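PDB 1FKM: protein (GYP1P) from Saccharomyces cerevisiae, which stimulates GTP hydrolysis by Ypt/Rab GTPases such as Ypt1 and Ypt7, supplying arginine and glutamine fingers in trans through the TBC domain described here. Local coordinates for residues 92-97 against 108-113; 137-142 against 252-257; 233-236 against 242-245. One frame throughout, in Å; residues are numbered along the deposited sequence.

Interaction 1: residues 92-97 against 108-113; sequences IDIPRT and SVQNSL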
loop_
_atom_site.group_PDB
_atom_site.type_symbol
_atom_site.label_atom_id
_atom_site.label_comp_id
_atom_site.label_asym_id
_atom_site.label_seq_id
_atom_site.Cartn_x
_atom_site.Cartn_y
_atom_site.Cartn_z
ATOM N N ILE A 92 -14.351 -7.433 -13.101
ATOM C CA ILE A 92 -14.005 -8.829 -12.874
ATOM C C ILE A 92 -13.143 -9.034 -11.622
ATOM O O ILE A 92 -13.239 -10.067 -10.962
ATOM C CB ILE A 92 -13.268 -9.405 -14.103
ATOM C CG1 ILE A 92 -14.231 -9.461 -15.293
ATOM C CG2 ILE A 92 -12.708 -10.782 -13.793
ATOM C CD1 ILE A 92 -13.580 -9.870 -16.603
ATOM N N ASP A 93 -12.315 -8.049 -11.287
ATOM C CA ASP A 93 -11.447 -8.168 -10.116
ATOM C C ASP A 93 -11.973 -7.591 -8.801
ATOM O O ASP A 93 -11.642 -8.096 -7.727
ATOM C CB ASP A 93 -10.080 -7.547 -10.412
ATOM C CG ASP A 93 -9.189 -8.463 -11.226
ATOM O OD1 ASP A 93 -9.648 -9.562 -11.604
ATOM O OD2 ASP A 93 -8.028 -8.083 -11.484
ATOM N N ILE A 94 -12.788 -6.546 -8.873
ATOM C CA ILE A 94 -13.306 -5.918 -7.663
ATOM C C ILE A 94 -13.973 -6.876 -6.668
ATOM O O ILE A 94 -13.523 -7.002 -5.526
ATOM C CB ILE A 94 -14.295 -4.779 -8.008
ATOM C CG1 ILE A 94 -13.547 -3.637 -8.696
ATOM C CG2 ILE A 94 -14.981 -4.274 -6.740
ATOM C CD1 ILE A 94 -12.475 -3.000 -7.834
ATOM N N PRO A 95 -15.049 -7.563 -7.087
ATOM C CA PRO A 95 -15.756 -8.498 -6.205
ATOM C C PRO A 95 -14.858 -9.577 -5.605
ATOM O O PRO A 95 -15.209 -10.197 -4.601
ATOM C CB PRO A 95 -16.827 -9.094 -7.121
ATOM C CG PRO A 95 -17.088 -8.001 -8.098
ATOM C CD PRO A 95 -15.692 -7.523 -8.413
ATOM N N ARG A 96 -13.698 -9.791 -6.219
ATOM C CA ARG A 96 -12.764 -10.811 -5.754
ATOM C C ARG A 96 -11.572 -10.280 -4.950
ATOM O O ARG A 96 -10.662 -11.041 -4.615
ATOM C CB ARG A 96 -12.254 -11.617 -6.954
ATOM C CG ARG A 96 -13.363 -12.182 -7.839
ATOM C CD ARG A 96 -12.810 -13.132 -8.897
ATOM N NE ARG A 96 -11.905 -12.467 -9.832
ATOM C CZ ARG A 96 -11.169 -13.103 -10.740
ATOM N NH1 ARG A 96 -11.229 -14.425 -10.835
ATOM N NH2 ARG A 96 -10.372 -12.420 -11.550
ATOM N N THR A 97 -11.579 -8.987 -4.638
ATOM C CA THR A 97 -10.495 -8.368 -3.869
ATOM C C THR A 97 -10.731 -8.512 -2.362
ATOM O O THR A 97 -11.839 -8.283 -1.883
ATOM C CB THR A 97 -10.364 -6.866 -4.216
ATOM O OG1 THR A 97 -10.033 -6.728 -5.602
ATOM C CG2 THR A 97 -9.278 -6.209 -3.378
ATOM N N SER A 108 -21.383 -0.731 -1.762
ATOM C CA SER A 108 -20.923 0.649 -1.747
ATOM C C SER A 108 -19.412 0.681 -1.929
ATOM O O SER A 108 -18.881 1.538 -2.635
ATOM C CB SER A 108 -21.308 1.330 -0.428
ATOM O OG SER A 108 -20.671 0.705 0.671
ATOM N N VAL A 109 -18.723 -0.263 -1.298
ATOM C CA VAL A 109 -17.266 -0.344 -1.391
ATOM C C VAL A 109 -16.836 -0.808 -2.779
ATOM O O VAL A 109 -15.896 -0.265 -3.357
ATOM C CB VAL A 109 -16.692 -1.307 -0.330
ATOM C CG1 VAL A 109 -15.186 -1.476 -0.526
ATOM C CG2 VAL A 109 -16.977 -0.754 1.067
ATOM N N GLN A 110 -17.524 -1.810 -3.317
ATOM C CA GLN A 110 -17.187 -2.301 -4.647
ATOM C C GLN A 110 -17.341 -1.200 -5.694
ATOM O O GLN A 110 -16.479 -1.029 -6.554
ATOM C CB GLN A 110 -18.066 -3.501 -5.007
ATOM C CG GLN A 110 -17.642 -4.786 -4.310
ATOM C CD GLN A 110 -18.572 -5.943 -4.606
ATOM O OE1 GLN A 110 -19.202 -5.992 -5.660
ATOM N NE2 GLN A 110 -18.648 -6.891 -3.684
ATOM N N ASN A 111 -18.440 -0.453 -5.620
ATOM C CA ASN A 111 -18.685 0.627 -6.569
ATOM C C ASN A 111 -17.659 1.756 -6.429
ATOM O O ASN A 111 -17.250 2.363 -7.425
ATOM C CB ASN A 111 -20.100 1.191 -6.391
ATOM C CG ASN A 111 -21.180 0.168 -6.699
ATOM O OD1 ASN A 111 -21.049 -0.622 -7.627
ATOM N ND2 ASN A 111 -22.259 0.191 -5.926
ATOM N N SER A 112 -17.249 2.044 -5.196
ATOM C CA SER A 112 -16.260 3.093 -4.964
ATOM C C SER A 112 -14.911 2.689 -5.550
ATOM O O SER A 112 -14.275 3.478 -6.247
ATOM C CB SER A 112 -16.097 3.372 -3.465
ATOM O OG SER A 112 -17.162 4.162 -2.968
ATOM N N LEU A 113 -14.474 1.463 -5.264
ATOM C CA LEU A 113 -13.192 0.988 -5.784
ATOM C C LEU A 113 -13.221 0.885 -7.307
ATOM O O LEU A 113 -12.225 1.138 -7.975
ATOM C CB LEU A 113 -12.831 -0.369 -5.163
ATOM C CG LEU A 113 -12.597 -0.339 -3.644
ATOM C CD1 LEU A 113 -12.158 -1.726 -3.159
ATOM C CD2 LEU A 113 -11.523 0.703 -3.295
#
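Ile94 and Gln110 meet where the turn carrying the arginine finger of this TBC domain leans on helix 107-123. With CG1 beside the backbone N and anti to the carbonyl carbon (chi1 -67°), the methyl CG2 of Ile94 stands anti to that N and lies 3.6 Å from Gln110 CB, close also to that residue's carbonyl oxygen. Ile94's longer branch crosses Leu113 at a slant, its CD1 3.8 Å from Leu113 CB, one turn further on. Beside these apolar contacts the extended Gln110 chain passes Pro95 at about a right angle, and its OE1 comes to 3.8 Å from Pro95 CG. The amide keeps weak hydrogen bonds to Lys107 and to the Tyr104 carbonyl. With an alanine at Gln110, the ring of Pro95 would probably lose its neighbour on the helix and Ile94 CG2 part of its cover.

Further out, the turn is tied to itself. Asp93 O accepts from Arg96 N and Thr97 OG1, which reach it from opposite faces of the carbonyl plane; Thr97 OG1 also bonds Asn134. The CB of Arg96, the catalytic arginine finger, is directed away from helix 107-123, and its chain bends back over its own turn. There its NE makes a weak bond to Ile92 O, while Asp93, whose other oxygen is bonded by Tyr129, holds the guanidinium: Arg96 NH2 donates to Asp93 OD1 over 2.9 Å at 161°, with the oxygen lying in the guanidinium plane.

Interaction 2: residues 137-142 against 252-257; sequences VTPFFE and RMWDTY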
loop_
_atom_site.group_PDB
_atom_site.type_symbol
_atom_site.label_atom_id
_atom_site.label_comp_id
_atom_site.label_asym_id
_atom_site.label_seq_id
_atom_site.Cartn_x
_atom_site.Cartn_y
_atom_site.Cartn_z
ATOM N N VAL A 137 -4.724 -0.269 -3.695
ATOM C CA VAL A 137 -5.635 0.813 -3.359
ATOM C C VAL A 137 -6.310 0.618 -1.994
ATOM O O VAL A 137 -6.653 1.599 -1.330
ATOM C CB VAL A 137 -6.748 0.967 -4.446
ATOM C CG1 VAL A 137 -7.709 -0.221 -4.394
ATOM C CG2 VAL A 137 -7.507 2.280 -4.246
ATOM N N THR A 138 -6.457 -0.634 -1.556
ATOM C CA THR A 138 -7.172 -0.908 -0.305
ATOM C C THR A 138 -6.635 -0.368 1.023
ATOM O O THR A 138 -7.431 0.072 1.867
ATOM C CB THR A 138 -7.517 -2.431 -0.183
ATOM O OG1 THR A 138 -6.323 -3.219 -0.101
ATOM C CG2 THR A 138 -8.303 -2.871 -1.412
ATOM N N PRO A 139 -5.304 -0.383 1.245
ATOM C CA PRO A 139 -4.816 0.155 2.524
ATOM C C PRO A 139 -5.160 1.641 2.656
ATOM O O PRO A 139 -5.456 2.127 3.752
ATOM C CB PRO A 139 -3.306 -0.086 2.457
ATOM C CG PRO A 139 -3.216 -1.344 1.618
ATOM C CD PRO A 139 -4.218 -1.058 0.514
ATOM N N PHE A 140 -5.109 2.359 1.535
ATOM C CA PHE A 140 -5.445 3.784 1.517
ATOM C C PHE A 140 -6.934 3.956 1.784
ATOM O O PHE A 140 -7.332 4.757 2.627
ATOM C CB PHE A 140 -5.149 4.401 0.144
ATOM C CG PHE A 140 -3.698 4.698 -0.099
ATOM C CD1 PHE A 140 -2.971 5.466 0.802
ATOM C CD2 PHE A 140 -3.065 4.226 -1.243
ATOM C CE1 PHE A 140 -1.633 5.760 0.569
ATOM C CE2 PHE A 140 -1.725 4.516 -1.486
ATOM C CZ PHE A 140 -1.009 5.284 -0.581
ATOM N N PHE A 141 -7.743 3.206 1.036
ATOM C CA PHE A 141 -9.201 3.281 1.149
ATOM C C PHE A 141 -9.650 3.033 2.574
ATOM O O PHE A 141 -10.382 3.833 3.150
ATOM C CB PHE A 141 -9.874 2.251 0.223
ATOM C CG PHE A 141 -11.377 2.345 0.207
ATOM C CD1 PHE A 141 -12.017 3.357 -0.501
ATOM C CD2 PHE A 141 -12.150 1.449 0.937
ATOM C CE1 PHE A 141 -13.407 3.481 -0.480
ATOM C CE2 PHE A 141 -13.544 1.564 0.965
ATOM C CZ PHE A 141 -14.172 2.578 0.260
ATOM N N GLU A 142 -9.202 1.916 3.130
ATOM C CA GLU A 142 -9.559 1.519 4.486
ATOM C C GLU A 142 -9.080 2.512 5.548
ATOM O O GLU A 142 -9.834 2.870 6.447
ATOM C CB GLU A 142 -8.997 0.121 4.756
ATOM C CG GLU A 142 -9.227 -0.398 6.142
ATOM C CD GLU A 142 -8.930 -1.882 6.244
ATOM O OE1 GLU A 142 -9.083 -2.603 5.225
ATOM O OE2 GLU A 142 -8.559 -2.322 7.345
ATOM N N ARG A 252 0.453 -1.005 9.305
ATOM C CA ARG A 252 1.585 -0.584 10.123
ATOM C C ARG A 252 2.850 -0.455 9.282
ATOM O O ARG A 252 3.622 0.487 9.450
ATOM C CB ARG A 252 1.811 -1.574 11.268
ATOM C CG ARG A 252 3.098 -1.334 12.046
ATOM C CD ARG A 252 3.146 0.035 12.717
ATOM N NE ARG A 252 4.435 0.216 13.381
ATOM C CZ ARG A 252 5.559 0.548 12.756
ATOM N NH1 ARG A 252 5.555 0.759 11.444
ATOM N NH2 ARG A 252 6.695 0.629 13.433
HETATM N N MSE A 253 3.063 -1.401 8.379
HETATM C CA MSE A 253 4.231 -1.362 7.498
HETATM C C MSE A 253 4.234 -0.089 6.665
HETATM O O MSE A 253 5.283 0.533 6.453
HETATM C CB MSE A 253 4.220 -2.543 6.527
HETATM C CG MSE A 253 4.447 -3.893 7.147
HETATM SE SE MSE A 253 4.342 -5.252 5.777
HETATM C CE MSE A 253 5.798 -4.645 4.659
ATOM N N TRP A 254 3.060 0.284 6.166
ATOM C CA TRP A 254 2.961 1.489 5.344
ATOM C C TRP A 254 3.327 2.779 6.074
ATOM O O TRP A 254 3.754 3.739 5.435
ATOM C CB TRP A 254 1.571 1.575 4.699
ATOM C CG TRP A 254 1.466 0.662 3.496
ATOM C CD1 TRP A 254 2.060 -0.562 3.346
ATOM C CD2 TRP A 254 0.722 0.893 2.291
ATOM N NE1 TRP A 254 1.734 -1.104 2.126
ATOM C CE2 TRP A 254 0.913 -0.234 1.459
ATOM C CE3 TRP A 254 -0.088 1.942 1.834
ATOM C CZ2 TRP A 254 0.323 -0.342 0.192
ATOM C CZ3 TRP A 254 -0.675 1.833 0.572
ATOM C CH2 TRP A 254 -0.463 0.699 -0.231
ATOM N N ASP A 255 3.176 2.815 7.398
ATOM C CA ASP A 255 3.566 4.016 8.150
ATOM C C ASP A 255 5.052 4.232 7.862
ATOM O O ASP A 255 5.508 5.355 7.620
ATOM C CB ASP A 255 3.443 3.834 9.672
ATOM C CG ASP A 255 2.018 3.662 10.158
ATOM O OD1 ASP A 255 1.061 4.027 9.446
ATOM O OD2 ASP A 255 1.866 3.163 11.298
ATOM N N THR A 256 5.804 3.137 7.911
ATOM C CA THR A 256 7.239 3.186 7.683
ATOM C C THR A 256 7.600 3.380 6.216
ATOM O O THR A 256 8.508 4.153 5.902
ATOM C CB THR A 256 7.935 1.922 8.233
ATOM O OG1 THR A 256 7.693 1.831 9.641
ATOM C CG2 THR A 256 9.451 1.985 7.991
ATOM N N TYR A 257 6.903 2.688 5.315
ATOM C CA TYR A 257 7.180 2.864 3.897
ATOM C C TYR A 257 6.973 4.324 3.497
ATOM O O TYR A 257 7.805 4.903 2.805
ATOM C CB TYR A 257 6.269 1.980 3.048
ATOM C CG TYR A 257 6.819 0.598 2.787
ATOM C CD1 TYR A 257 7.212 -0.233 3.836
ATOM C CD2 TYR A 257 6.908 0.101 1.486
ATOM C CE1 TYR A 257 7.679 -1.528 3.592
ATOM C CE2 TYR A 257 7.370 -1.186 1.232
ATOM C CZ TYR A 257 7.749 -1.996 2.286
ATOM O OH TYR A 257 8.175 -3.280 2.031
#
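Trp254 reaches from helix 247-261 across to helix 133-145, where Pro139 and Phe140 receive its indole in the buried core of the all-helical TBC domain. All the close contact between the two segments passes through the six-membered ring of Trp254. With CG anti to its own carbonyl carbon (chi1 -79°), the indole extends toward helix 133-145 and presents different parts of itself to two consecutive residues.

Pro139 takes a face. Its CB sits 3.8 Å from the centroid of the six-membered ring and only 13° off the ring normal, a well-formed CH-pi contact, and Pro139 CG continues over the same ring, 3.9 Å from Trp254 CH2. Phe140 takes the edge. Its CB sets off to the side of the tryptophan helix, but its chi1, with CG beside the backbone N, swings the phenyl back, and the outer corner of the indole then points at the phenyl face in a T-shaped pair, planes at 70° and centroids 5.0 Å apart. The corner lies toward the rim of that face.

The helix is kinked here, where the N of Thr138 and of Pro139 make no bond to the preceding turn; the ring nitrogen of Pro139 has no hydrogen to give. Leu185 of helix 168-186 touches both aromatic side chains, and the loop residue Ile47 packs on Phe140. The closest approach between the segments is Trp254 CZ3 to Phe140 CE2, at 3.5 Å.

Interaction 3: residues 233-236 against 242-245; sequences AFRW and MREF
In the conformer described, Arg235 and Glu244 grip each other side-on, joining helix 230-238 to the short 3-10 turn that leads toward helix 247-261. This is the bidentate arginine-carboxylate pair in its NE and NH2 form. Arg235 NE donates to Glu244 OE2 over 2.8 Å, and Arg235 NH2 to Glu244 OE1, also over 2.8 Å; both oxygens use their syn lone pairs. The two flat groups are not coplanar but turned 32° apart, leaving OE1 in the guanidinium plane while OE2 is tilted from it, with the NE bond bent to 138° and the NH2 bond straighter at 153°. Arg235 runs out with CG anti to the backbone N and then bends at chi3, which brings the NE edge round to the carboxylate.

The remaining neighbours stand across this pair. Arg243 CB lies over a face of the Arg235 guanidinium, 3.6 Å from NE, and Arg235 CD in turn sits over the centre of the Arg243 guanidinium. The indole of Trp236 crosses Glu244 at about a right angle, its CD1 3.4 Å from Glu244 CD.

A water bridges the segments, donating to Arg235 O and Glu244 OE2 and accepting from Arg243 N. Arg235 NH2 also donates to the carbonyl of Gln356, so this nitrogen links three parts of the chain. Glu244 is buried, and the matched charge of Arg235 probably keeps its carboxylate ionised; the pairing would also be expected to ease the approach of Arg243's like charge, and Arg243 itself has a weak, long ion pair with Asp135.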
loop_
_atom_site.group_PDB
_atom_site.type_symbol
_atom_site.label_atom_id
_atom_site.label_comp_id
_atom_site.label_asym_id
_atom_site.label_seq_id
_atom_site.Cartn_x
_atom_site.Cartn_y
_atom_site.Cartn_z
ATOM N N ALA A 233 8.276 -14.430 -5.601
ATOM C CA ALA A 233 8.532 -13.003 -5.455
ATOM C C ALA A 233 7.739 -12.076 -6.370
ATOM O O ALA A 233 7.637 -10.878 -6.095
ATOM C CB ALA A 233 10.022 -12.728 -5.621
ATOM N N PHE A 234 7.188 -12.594 -7.461
ATOM C CA PHE A 234 6.428 -11.696 -8.319
ATOM C C PHE A 234 5.288 -11.086 -7.507
ATOM O O PHE A 234 5.059 -9.878 -7.549
ATOM C CB PHE A 234 5.834 -12.406 -9.533
ATOM C CG PHE A 234 5.011 -11.493 -10.398
ATOM C CD1 PHE A 234 5.627 -10.607 -11.271
ATOM C CD2 PHE A 234 3.627 -11.452 -10.271
ATOM C CE1 PHE A 234 4.878 -9.683 -12.002
ATOM C CE2 PHE A 234 2.867 -10.533 -10.998
ATOM C CZ PHE A 234 3.496 -9.648 -11.863
ATOM N N ARG A 235 4.577 -11.922 -6.759
ATOM C CA ARG A 235 3.461 -11.436 -5.960
ATOM C C ARG A 235 3.953 -10.494 -4.863
ATOM O O ARG A 235 3.298 -9.497 -4.556
ATOM C CB ARG A 235 2.694 -12.611 -5.347
ATOM C CG ARG A 235 1.312 -12.236 -4.824
ATOM C CD ARG A 235 0.576 -13.450 -4.266
ATOM N NE ARG A 235 1.196 -13.962 -3.046
ATOM C CZ ARG A 235 0.778 -15.040 -2.392
ATOM N NH1 ARG A 235 -0.262 -15.728 -2.838
ATOM N NH2 ARG A 235 1.395 -15.427 -1.284
ATOM N N TRP A 236 5.105 -10.807 -4.273
ATOM C CA TRP A 236 5.676 -9.962 -3.225
ATOM C C TRP A 236 5.899 -8.555 -3.777
ATOM O O TRP A 236 5.594 -7.556 -3.128
ATOM C CB TRP A 236 7.024 -10.509 -2.753
ATOM C CG TRP A 236 6.966 -11.788 -1.955
ATOM C CD1 TRP A 236 5.898 -12.623 -1.799
ATOM C CD2 TRP A 236 8.046 -12.371 -1.221
ATOM N NE1 TRP A 236 6.250 -13.697 -1.006
ATOM C CE2 TRP A 236 7.565 -13.563 -0.641
ATOM C CE3 TRP A 236 9.379 -11.997 -0.999
ATOM C CZ2 TRP A 236 8.372 -14.390 0.149
ATOM C CZ3 TRP A 236 10.181 -12.816 -0.215
ATOM C CH2 TRP A 236 9.674 -13.999 0.349
HETATM N N MSE A 242 1.603 -7.252 0.375
HETATM C CA MSE A 242 0.275 -7.272 0.979
HETATM C C MSE A 242 -0.363 -8.648 1.090
HETATM O O MSE A 242 -1.085 -8.928 2.045
HETATM C CB MSE A 242 -0.674 -6.373 0.202
HETATM C CG MSE A 242 -0.479 -4.906 0.431
HETATM SE SE MSE A 242 -1.906 -4.005 -0.487
HETATM C CE MSE A 242 -3.395 -4.763 0.496
ATOM N N ARG A 243 -0.105 -9.505 0.113
ATOM C CA ARG A 243 -0.692 -10.835 0.112
ATOM C C ARG A 243 0.034 -11.799 1.042
ATOM O O ARG A 243 -0.325 -12.973 1.121
ATOM C CB ARG A 243 -0.699 -11.389 -1.314
ATOM C CG ARG A 243 -1.370 -10.460 -2.316
ATOM C CD ARG A 243 -2.877 -10.455 -2.149
ATOM N NE ARG A 243 -3.475 -11.656 -2.722
ATOM C CZ ARG A 243 -3.483 -11.937 -4.021
ATOM N NH1 ARG A 243 -2.928 -11.097 -4.885
ATOM N NH2 ARG A 243 -4.038 -13.058 -4.459
ATOM N N GLU A 244 1.038 -11.298 1.755
ATOM C CA GLU A 244 1.819 -12.131 2.665
ATOM C C GLU A 244 1.591 -11.786 4.135
ATOM O O GLU A 244 2.170 -12.421 5.017
ATOM C CB GLU A 244 3.316 -11.982 2.375
ATOM C CG GLU A 244 3.682 -11.838 0.906
ATOM C CD GLU A 244 3.087 -12.926 0.052
ATOM O OE1 GLU A 244 3.193 -14.105 0.441
ATOM O OE2 GLU A 244 2.520 -12.603 -1.012
ATOM N N PHE A 245 0.765 -10.775 4.396
ATOM C CA PHE A 245 0.494 -10.340 5.766
ATOM C C PHE A 245 -0.974 -10.006 5.983
ATOM O O PHE A 245 -1.732 -9.852 5.026
ATOM C CB PHE A 245 1.298 -9.074 6.101
ATOM C CG PHE A 245 2.785 -9.246 6.042
ATOM C CD1 PHE A 245 3.462 -9.893 7.071
ATOM C CD2 PHE A 245 3.515 -8.731 4.981
ATOM C CE1 PHE A 245 4.854 -10.024 7.046
ATOM C CE2 PHE A 245 4.902 -8.852 4.943
ATOM C CZ PHE A 245 5.574 -9.502 5.982
HETATM O O HOH W 1 2.064 -9.528 -1.892
#

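Overall arrangement
The three contacts all lie within one helical TBC domain and show how neighbouring contacts abut. Interaction 1 comes first along the chain and is complete before interaction 2 begins; interaction 3 falls between the two segments of interaction 2. Interactions 1 and 2, their centres about 18 Å apart, meet through Phe141, which packs on Val109, Ser112 and Leu113 and joins helices 107-123 and 133-145. Interactions 2 and 3, centres about 14 Å apart, meet where Met242 touches Thr138 and Pro139. Interactions 1 and 3 do not touch, yet interaction 1 holds the arginine finger Arg96, and Arg243 of interaction 3 lies about 6 Å from the glutamine finger Gln131 and about 9 Å from Arg96, side chain to side chain.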